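ESSB (Staphylococcus aureus, PDB 4ANN) is an integral membrane component of the type VII secretion system, probably required for secretion of EsxA and EsxB, seen here as its cytoplasmic fragment. Local coordinates at residues Ser44-Ala50 / Pro118-Arg123. Numbering follows the deposited sequence.
Sequences SPYFIDA and PIAKTR
Phe47 and Ala120 pair their backbones in a single parallel beta bridge, where the loop ahead of strand 50-54 meets strand 118-120, outermost in its sheet with 70-71 and 110-112, in the cytoplasmic domain of EssB, whose family is grouped with the protein kinases. Two bonds make it. Ala120 N gives its hydrogen to Tyr46 O at 2.9 Å, and Ile48 N gives its own to Ala120 O at 2.8 Å. In one of two modelled conformers of Ile119, CG2 packs 3.8 Å from Ile48 CD1, beside Phe111.

Arg123 folds back over the bridge from the far end of its segment. Its chain is extended from CG to NE (chi2 -175°, chi3 -172°) and crosses the Phe47 ring. CG lies over one ring face, 3.8 Å from the centroid, in a CH-pi contact offset toward the rim. Thr122 O meets the ring edge. The guanidinium group lies over Phe47 CB. Its NH2 donates a nearly straight hydrogen bond to Ile48 O (3.1 Å), which lies in the guanidinium plane. Water 1 links the two segments: it accepts from Arg123 NE at 2.9 Å and donates to Ile48 O and to Lys121 O.

Farther out, Gln42 O accepts from Arg123 NH1, and Tyr101 makes a cation-pi contact with Arg123. The type I turn from Ser44 to Phe47 shapes the loop, with Ser44 OG accepting from Tyr46 N in an ST turn.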
loop_
_atom_site.group_PDB
_atom_site.type_symbol
_atom_site.label_atom_id
_atom_site.label_comp_id
_atom_site.label_asym_id
_atom_site.label_seq_id
_atom_site.Cartn_x
_atom_site.Cartn_y
_atom_site.Cartn_z
ATOM N N SER A 44 2.750 10.205 -10.904
ATOM C CA SER A 44 1.424 9.669 -10.787
ATOM C C SER A 44 0.786 10.187 -9.494
ATOM O O SER A 44 1.499 10.200 -8.474
ATOM C CB SER A 44 1.429 8.146 -10.672
ATOM O OG SER A 44 0.166 7.665 -10.203
ATOM N N PRO A 45 -0.474 10.535 -9.521
ATOM C CA PRO A 45 -1.095 11.005 -8.236
ATOM C C PRO A 45 -1.182 9.923 -7.195
ATOM O O PRO A 45 -1.541 10.245 -6.079
ATOM C CB PRO A 45 -2.484 11.447 -8.664
ATOM C CG PRO A 45 -2.696 10.912 -10.011
ATOM C CD PRO A 45 -1.413 10.534 -10.629
ATOM N N TYR A 46 -0.917 8.666 -7.520
ATOM C CA TYR A 46 -1.068 7.581 -6.576
ATOM C C TYR A 46 0.252 7.018 -6.079
ATOM O O TYR A 46 0.206 6.099 -5.277
ATOM C CB TYR A 46 -1.872 6.440 -7.201
ATOM C CG TYR A 46 -3.249 6.972 -7.566
ATOM C CD1 TYR A 46 -4.165 7.314 -6.561
ATOM C CD2 TYR A 46 -3.647 7.114 -8.877
ATOM C CE1 TYR A 46 -5.416 7.798 -6.841
ATOM C CE2 TYR A 46 -4.905 7.625 -9.222
ATOM C CZ TYR A 46 -5.752 7.946 -8.172
ATOM O OH TYR A 46 -6.989 8.442 -8.472
ATOM N N PHE A 47 1.392 7.562 -6.492
ATOM C CA PHE A 47 2.673 7.021 -6.129
ATOM C C PHE A 47 3.669 8.098 -5.691
ATOM O O PHE A 47 3.644 9.228 -6.174
ATOM C CB PHE A 47 3.341 6.255 -7.294
ATOM C CG PHE A 47 2.631 4.982 -7.615
ATOM C CD1 PHE A 47 2.958 3.828 -6.930
ATOM C CD2 PHE A 47 1.651 4.920 -8.589
ATOM C CE1 PHE A 47 2.315 2.637 -7.223
ATOM C CE2 PHE A 47 1.006 3.711 -8.847
ATOM C CZ PHE A 47 1.331 2.571 -8.181
ATOM N N ILE A 48 4.552 7.719 -4.798
ATOM C CA ILE A 48 5.765 8.477 -4.461
ATOM C C ILE A 48 6.500 8.743 -5.754
ATOM O O ILE A 48 6.643 7.849 -6.612
ATOM C CB ILE A 48 6.653 7.609 -3.480
ATOM C CG1 ILE A 48 5.889 7.329 -2.169
ATOM C CG2 ILE A 48 8.023 8.147 -3.287
ATOM C CD1 ILE A 48 5.721 8.546 -1.342
ATOM N N ASP A 49 7.019 9.945 -5.919
ATOM C CA ASP A 49 7.863 10.254 -7.063
ATOM C C ASP A 49 9.156 9.420 -7.020
ATOM O O ASP A 49 9.652 9.099 -5.963
ATOM C CB ASP A 49 8.226 11.716 -7.097
ATOM C CG ASP A 49 7.040 12.571 -7.576
ATOM O OD1 ASP A 49 6.117 12.086 -8.271
ATOM O OD2 ASP A 49 7.077 13.802 -7.269
ATOM N N ALA A 50 9.633 9.077 -8.201
ATOM C CA ALA A 50 10.732 8.149 -8.333
ATOM C C ALA A 50 11.606 8.597 -9.522
ATOM O O ALA A 50 11.154 9.299 -10.423
ATOM C CB ALA A 50 10.282 6.749 -8.559
ATOM N N PRO A 118 -3.950 8.466 0.123
ATOM C CA PRO A 118 -2.887 7.457 0.132
ATOM C C PRO A 118 -2.064 7.508 -1.149
ATOM O O PRO A 118 -2.543 7.738 -2.257
ATOM C CB PRO A 118 -3.668 6.167 0.204
ATOM C CG PRO A 118 -4.946 6.454 -0.566
ATOM C CD PRO A 118 -5.264 7.875 -0.120
ATOM N N ILE A 119 -0.798 7.174 -0.934
ATOM C CA ILE A 119 0.248 7.143 -1.942
ATOM C C ILE A 119 1.100 5.896 -1.742
ATOM O O ILE A 119 1.542 5.597 -0.614
ATOM C CB ILE A 119 1.115 8.422 -1.778
ATOM C CG1 ILE A 119 0.299 9.725 -1.802
ATOM C CG2 ILE A 119 2.233 8.460 -2.777
ATOM C CD1 ILE A 119 -0.325 9.952 -3.175
ATOM N N ALA A 120 1.344 5.127 -2.820
ATOM C CA ALA A 120 2.149 3.915 -2.677
ATOM C C ALA A 120 3.562 4.165 -3.146
ATOM O O ALA A 120 3.866 5.119 -3.879
ATOM C CB ALA A 120 1.523 2.769 -3.457
ATOM N N LYS A 121 4.471 3.298 -2.774
ATOM C CA LYS A 121 5.894 3.416 -3.109
ATOM C C LYS A 121 6.295 2.563 -4.313
ATOM O O LYS A 121 6.470 3.060 -5.423
ATOM C CB LYS A 121 6.732 3.132 -1.856
ATOM C CG LYS A 121 8.202 3.396 -2.090
ATOM C CD LYS A 121 8.997 3.031 -0.837
ATOM C CE LYS A 121 9.119 1.547 -0.658
ATOM N NZ LYS A 121 10.026 1.252 0.494
ATOM N N THR A 122 6.441 1.259 -4.137
ATOM C CA THR A 122 6.852 0.376 -5.207
ATOM C C THR A 122 5.792 0.311 -6.305
ATOM O O THR A 122 4.605 0.163 -5.994
ATOM C CB THR A 122 7.083 -1.029 -4.643
ATOM O OG1 THR A 122 8.083 -0.913 -3.593
ATOM C CG2 THR A 122 7.665 -1.960 -5.688
ATOM N N ARG A 123 6.202 0.379 -7.553
ATOM C CA ARG A 123 5.277 0.245 -8.665
ATOM C C ARG A 123 5.667 -0.928 -9.574
ATOM O O ARG A 123 6.813 -1.025 -9.958
ATOM C CB ARG A 123 5.287 1.383 -9.630
ATOM C CG ARG A 123 5.463 2.690 -9.067
ATOM C CD ARG A 123 5.339 3.827 -10.069
ATOM N NE ARG A 123 5.692 5.083 -9.547
ATOM C CZ ARG A 123 5.686 6.224 -10.205
ATOM N NH1 ARG A 123 5.327 6.266 -11.478
ATOM N NH2 ARG A 123 6.051 7.348 -9.606
HETATM O O HOH W 1 7.109 5.147 -7.048
HETATM O O HOH W 2 7.818 10.107 -10.331
#